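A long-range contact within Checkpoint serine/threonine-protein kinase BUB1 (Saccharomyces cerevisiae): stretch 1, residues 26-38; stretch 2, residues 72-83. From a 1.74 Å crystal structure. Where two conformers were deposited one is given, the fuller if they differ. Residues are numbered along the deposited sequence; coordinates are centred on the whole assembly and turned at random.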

# COMPACT_ATOMS: atom_id res chain seq x y z
N MET A 26 2.26 -0.16 -23.49
CA MET A 26 0.95 0.33 -23.02
C MET A 26 1.00 1.76 -22.53
O MET A 26 2.01 2.18 -21.97
CB MET A 26 0.42 -0.55 -21.89
CG MET A 26 -0.04 -1.91 -22.37
SD MET A 26 -0.74 -2.90 -21.05
CE MET A 26 -2.34 -2.10 -20.76
N ASP A 27 -0.10 2.49 -22.75
CA ASP A 27 -0.27 3.82 -22.11
C ASP A 27 -0.51 3.66 -20.62
O ASP A 27 -0.04 4.46 -19.82
CB ASP A 27 -1.45 4.56 -22.72
CG ASP A 27 -1.22 4.90 -24.17
OD1 ASP A 27 -0.15 5.46 -24.46
OD2 ASP A 27 -2.10 4.56 -25.01
N ASP A 28 -1.27 2.62 -20.26
CA ASP A 28 -1.64 2.38 -18.86
C ASP A 28 -1.28 0.95 -18.45
O ASP A 28 -2.15 0.11 -18.24
CB ASP A 28 -3.16 2.64 -18.70
CG ASP A 28 -3.62 2.74 -17.24
OD1 ASP A 28 -2.82 2.89 -16.30
OD2 ASP A 28 -4.85 2.66 -17.05
N PRO A 29 0.03 0.67 -18.29
CA PRO A 29 0.45 -0.69 -17.94
C PRO A 29 -0.16 -1.14 -16.59
O PRO A 29 -0.38 -2.35 -16.37
CB PRO A 29 1.97 -0.57 -17.85
CG PRO A 29 2.22 0.92 -17.57
CD PRO A 29 1.17 1.60 -18.38
N LEU A 30 -0.45 -0.19 -15.70
CA LEU A 30 -1.07 -0.55 -14.41
C LEU A 30 -2.39 -1.31 -14.63
O LEU A 30 -2.71 -2.24 -13.87
CB LEU A 30 -1.32 0.70 -13.57
CG LEU A 30 -1.95 0.46 -12.19
CD1 LEU A 30 -1.11 -0.51 -11.37
CD2 LEU A 30 -2.11 1.79 -11.45
N ASP A 31 -3.14 -0.94 -15.66
CA ASP A 31 -4.43 -1.57 -15.93
C ASP A 31 -4.31 -3.07 -16.20
O ASP A 31 -5.15 -3.84 -15.76
CB ASP A 31 -5.14 -0.88 -17.10
CG ASP A 31 -6.58 -1.31 -17.24
OD1 ASP A 31 -7.34 -1.17 -16.25
OD2 ASP A 31 -6.94 -1.79 -18.34
N LEU A 32 -3.23 -3.48 -16.87
CA LEU A 32 -3.04 -4.91 -17.18
C LEU A 32 -2.74 -5.67 -15.88
O LEU A 32 -3.33 -6.73 -15.62
CB LEU A 32 -1.95 -5.12 -18.24
CG LEU A 32 -1.55 -6.58 -18.53
CD1 LEU A 32 -2.74 -7.42 -18.99
CD2 LEU A 32 -0.40 -6.62 -19.56
N PHE A 33 -1.85 -5.14 -15.05
CA PHE A 33 -1.64 -5.71 -13.71
C PHE A 33 -2.94 -5.78 -12.91
O PHE A 33 -3.21 -6.80 -12.26
CB PHE A 33 -0.61 -4.89 -12.90
CG PHE A 33 0.82 -5.16 -13.28
CD1 PHE A 33 1.42 -6.38 -12.98
CD2 PHE A 33 1.57 -4.17 -13.93
CE1 PHE A 33 2.77 -6.61 -13.31
CE2 PHE A 33 2.91 -4.38 -14.26
CZ PHE A 33 3.50 -5.61 -13.95
N LEU A 34 -3.73 -4.70 -12.93
CA LEU A 34 -4.99 -4.70 -12.17
C LEU A 34 -5.94 -5.79 -12.65
O LEU A 34 -6.53 -6.50 -11.82
CB LEU A 34 -5.69 -3.34 -12.26
CG LEU A 34 -5.02 -2.18 -11.52
CD1 LEU A 34 -5.74 -0.90 -11.90
CD2 LEU A 34 -5.09 -2.40 -10.02
N ASP A 35 -6.09 -5.93 -13.97
CA ASP A 35 -6.99 -6.95 -14.54
C ASP A 35 -6.57 -8.32 -14.05
O ASP A 35 -7.40 -9.12 -13.59
CB ASP A 35 -6.94 -6.92 -16.06
CG ASP A 35 -7.81 -5.83 -16.67
OD1 ASP A 35 -8.67 -5.25 -15.96
OD2 ASP A 35 -7.62 -5.56 -17.87
N TYR A 36 -5.27 -8.58 -14.11
CA TYR A 36 -4.74 -9.89 -13.73
C TYR A 36 -4.92 -10.15 -12.23
O TYR A 36 -5.40 -11.20 -11.84
CB TYR A 36 -3.28 -10.00 -14.18
CG TYR A 36 -2.61 -11.34 -13.98
CD1 TYR A 36 -3.35 -12.53 -13.91
CD2 TYR A 36 -1.22 -11.42 -13.90
CE1 TYR A 36 -2.71 -13.77 -13.75
CE2 TYR A 36 -0.57 -12.66 -13.72
CZ TYR A 36 -1.33 -13.82 -13.66
OH TYR A 36 -0.70 -15.02 -13.48
N MET A 37 -4.60 -9.16 -11.40
CA MET A 37 -4.75 -9.31 -9.95
C MET A 37 -6.20 -9.51 -9.50
O MET A 37 -6.48 -10.32 -8.61
CB MET A 37 -4.11 -8.11 -9.23
CG MET A 37 -2.60 -8.12 -9.35
SD MET A 37 -1.87 -6.72 -8.47
CE MET A 37 -2.48 -5.32 -9.40
N ILE A 38 -7.12 -8.80 -10.15
CA ILE A 38 -8.53 -8.95 -9.85
C ILE A 38 -8.96 -10.37 -10.22
O ILE A 38 -9.66 -11.02 -9.44
CB ILE A 38 -9.38 -7.89 -10.56
CG1 ILE A 38 -9.11 -6.51 -9.95
CG2 ILE A 38 -10.89 -8.22 -10.47
CD1 ILE A 38 -9.62 -5.36 -10.77
N THR A 72 4.85 9.26 -13.09
CA THR A 72 3.49 9.61 -13.49
C THR A 72 2.45 8.90 -12.62
O THR A 72 1.34 9.41 -12.47
CB THR A 72 3.19 9.30 -14.97
OG1 THR A 72 3.17 7.88 -15.17
CG2 THR A 72 4.23 9.96 -15.92
N TYR A 73 2.80 7.73 -12.07
CA TYR A 73 1.87 6.95 -11.23
C TYR A 73 1.94 7.25 -9.73
O TYR A 73 1.17 6.67 -8.93
CB TYR A 73 2.15 5.46 -11.46
CG TYR A 73 1.52 4.87 -12.69
CD1 TYR A 73 0.14 4.67 -12.78
CD2 TYR A 73 2.31 4.47 -13.77
CE1 TYR A 73 -0.44 4.10 -13.90
CE2 TYR A 73 1.75 3.87 -14.88
CZ TYR A 73 0.38 3.70 -14.95
OH TYR A 73 -0.19 3.12 -16.04
N ARG A 74 2.84 8.16 -9.34
CA ARG A 74 3.11 8.43 -7.91
C ARG A 74 1.84 8.62 -7.08
O ARG A 74 1.72 8.06 -5.98
CB ARG A 74 4.00 9.67 -7.75
CG ARG A 74 5.47 9.38 -7.80
CD ARG A 74 6.23 10.66 -7.48
NE ARG A 74 7.67 10.52 -7.67
CZ ARG A 74 8.50 11.54 -7.87
NH1 ARG A 74 8.04 12.79 -7.91
NH2 ARG A 74 9.80 11.32 -8.03
N ASN A 75 0.91 9.42 -7.58
CA ASN A 75 -0.33 9.67 -6.86
C ASN A 75 -1.57 9.16 -7.58
O ASN A 75 -2.64 9.75 -7.50
CB ASN A 75 -0.45 11.15 -6.46
CG ASN A 75 0.52 11.50 -5.35
OD1 ASN A 75 0.37 11.03 -4.21
ND2 ASN A 75 1.52 12.31 -5.68
N ASP A 76 -1.40 8.04 -8.30
CA ASP A 76 -2.52 7.33 -8.90
C ASP A 76 -3.20 6.53 -7.78
O ASP A 76 -2.56 5.67 -7.17
CB ASP A 76 -2.01 6.39 -10.01
CG ASP A 76 -3.13 5.73 -10.81
OD1 ASP A 76 -4.09 5.22 -10.21
OD2 ASP A 76 -3.06 5.73 -12.06
N PRO A 77 -4.49 6.80 -7.49
CA PRO A 77 -5.12 6.12 -6.35
C PRO A 77 -5.21 4.61 -6.57
O PRO A 77 -5.24 3.85 -5.61
CB PRO A 77 -6.53 6.72 -6.30
CG PRO A 77 -6.76 7.28 -7.66
CD PRO A 77 -5.42 7.71 -8.19
N ARG A 78 -5.27 4.18 -7.82
CA ARG A 78 -5.29 2.74 -8.09
C ARG A 78 -3.98 2.08 -7.66
O ARG A 78 -3.99 0.98 -7.09
CB ARG A 78 -5.50 2.47 -9.58
CG ARG A 78 -6.77 3.09 -10.15
CD ARG A 78 -6.79 2.95 -11.68
NE ARG A 78 -5.67 3.67 -12.30
CZ ARG A 78 -5.23 3.44 -13.54
NH1 ARG A 78 -5.81 2.52 -14.30
NH2 ARG A 78 -4.21 4.14 -14.02
N PHE A 79 -2.86 2.75 -7.93
CA PHE A 79 -1.55 2.27 -7.53
C PHE A 79 -1.42 2.25 -6.00
O PHE A 79 -0.97 1.26 -5.41
CB PHE A 79 -0.47 3.15 -8.14
CG PHE A 79 0.93 2.61 -8.01
CD1 PHE A 79 1.21 1.25 -8.23
CD2 PHE A 79 1.98 3.48 -7.73
CE1 PHE A 79 2.54 0.77 -8.12
CE2 PHE A 79 3.30 3.00 -7.61
CZ PHE A 79 3.57 1.65 -7.82
N LEU A 80 -1.81 3.35 -5.37
CA LEU A 80 -1.81 3.41 -3.90
C LEU A 80 -2.55 2.21 -3.30
O LEU A 80 -2.08 1.60 -2.34
CB LEU A 80 -2.41 4.73 -3.41
CG LEU A 80 -2.47 4.82 -1.87
CD1 LEU A 80 -1.09 4.61 -1.24
CD2 LEU A 80 -3.10 6.15 -1.43
N LYS A 81 -3.71 1.88 -3.86
CA LYS A 81 -4.51 0.80 -3.29
C LYS A 81 -3.79 -0.54 -3.35
O LYS A 81 -3.95 -1.36 -2.46
CB LYS A 81 -5.90 0.74 -3.94
CG LYS A 81 -6.81 1.89 -3.49
CD LYS A 81 -8.19 1.73 -4.13
CE LYS A 81 -8.95 3.05 -4.16
NZ LYS A 81 -9.47 3.45 -2.82
N ILE A 82 -2.99 -0.76 -4.40
CA ILE A 82 -2.22 -2.00 -4.50
C ILE A 82 -1.22 -2.10 -3.35
O ILE A 82 -1.11 -3.15 -2.73
CB ILE A 82 -1.53 -2.15 -5.88
CG1 ILE A 82 -2.58 -2.05 -6.99
CG2 ILE A 82 -0.80 -3.51 -5.97
CD1 ILE A 82 -1.99 -1.83 -8.36
N TRP A 83 -0.52 -0.99 -3.05
CA TRP A 83 0.40 -0.96 -1.91
C TRP A 83 -0.34 -1.31 -0.62
O TRP A 83 0.12 -2.15 0.14
CB TRP A 83 1.05 0.41 -1.72
CG TRP A 83 2.09 0.71 -2.76
CD1 TRP A 83 1.90 1.36 -3.92
CD2 TRP A 83 3.48 0.37 -2.70
NE1 TRP A 83 3.08 1.46 -4.62
CE2 TRP A 83 4.07 0.86 -3.89
CE3 TRP A 83 4.28 -0.30 -1.76
CZ2 TRP A 83 5.43 0.70 -4.17
CZ3 TRP A 83 5.65 -0.46 -2.04
CH2 TRP A 83 6.21 0.04 -3.24
O HOH W 1 -7.95 0.75 -14.27

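A single guanidinium, that of Arg78, is held by two carboxylates, one from each stretch. From stretch 1, Asp28 meets it end-on in a paired salt bridge: Arg78 NH1 donates to Asp28 OD2 at 2.9 Å and Arg78 NH2 donates to Asp28 OD1, also at 2.9 Å, with the carboxylate near the guanidinium plane. From stretch 2, Asp76 takes the neighbouring side, where Arg78 NE donates to Asp76 OD1 at 3.0 Å and Arg78 NH2 to Asp76 OD2 at 2.8 Å. NH2 therefore serves both acids, and the head group is fixed in position as well as in orientation. Asp76 does double duty: it is the N-cap of helix 77-83, and its OD1 also accepts from the backbone Arg78 N at 2.9 Å, so the cap and the salt bridge share one carboxylate.

Asp28 OD1 has a second donor. Tyr73 OH gives its proton to Asp28 OD1 at 2.7 Å, and the same hydroxyl oxygen accepts a weak hydrogen bond from the backbone Leu30 N at 3.3 Å. The tyrosine thus links the Asp28 carboxylate to the first turn of helix 29-38, where amide hydrogens lack acceptors from a preceding helical turn. Pro29 N also lies 3.3 Å from Tyr73 OH, but it carries no hydrogen, so this is proximity without a bond; the proline ring packs obliquely by the tyrosine, with Pro29 CG 4.0 Å from Tyr73 CE2.

A water extends the polar network along the first helix. It donates to Asp31 OD1 (2.8 Å from the water oxygen) and accepts from Arg78 NH1 (2.8 Å from the same oxygen), spanning a direct separation of 4.4 Å between Asp31 OD1 and Arg78 NH1, too long for a salt bridge.

Beside this polar cluster lies an apolar one, centred on Leu30, which is buried and has the largest area covered by the opposing stretch. Its CA-to-CB bond points toward stretch 2, and its side chain touches several residues there. Leu30 CB sits 3.5 Å from Tyr73 CE1; Leu30 CD2 lies over one face of the Arg78 guanidinium and reaches Phe79 CB at 3.9 Å; Leu30 CD1 meets Ile82 CD1 at 3.4 Å. The charged group is thus bonded around its edge while a methyl covers one face.

Ile82 CD1 is the meeting point farther along the helices. Besides Leu30, it contacts Leu34 CD2 at 3.6 Å and Met37 CE at 3.7 Å, so three residues spaced by four and then three positions, all pointing toward stretch 2, converge on one methyl. Leu34 also reaches back to the arginine's aliphatic portion, with Leu34 CD1 4.0 Å from Arg78 CD. The helix axes approach to 11.0 Å at 43°, and the nearest CA pair, Leu30 and Phe79, is 7.5 Å apart (CA to CA). Across that gap the contact is made largely by side chains.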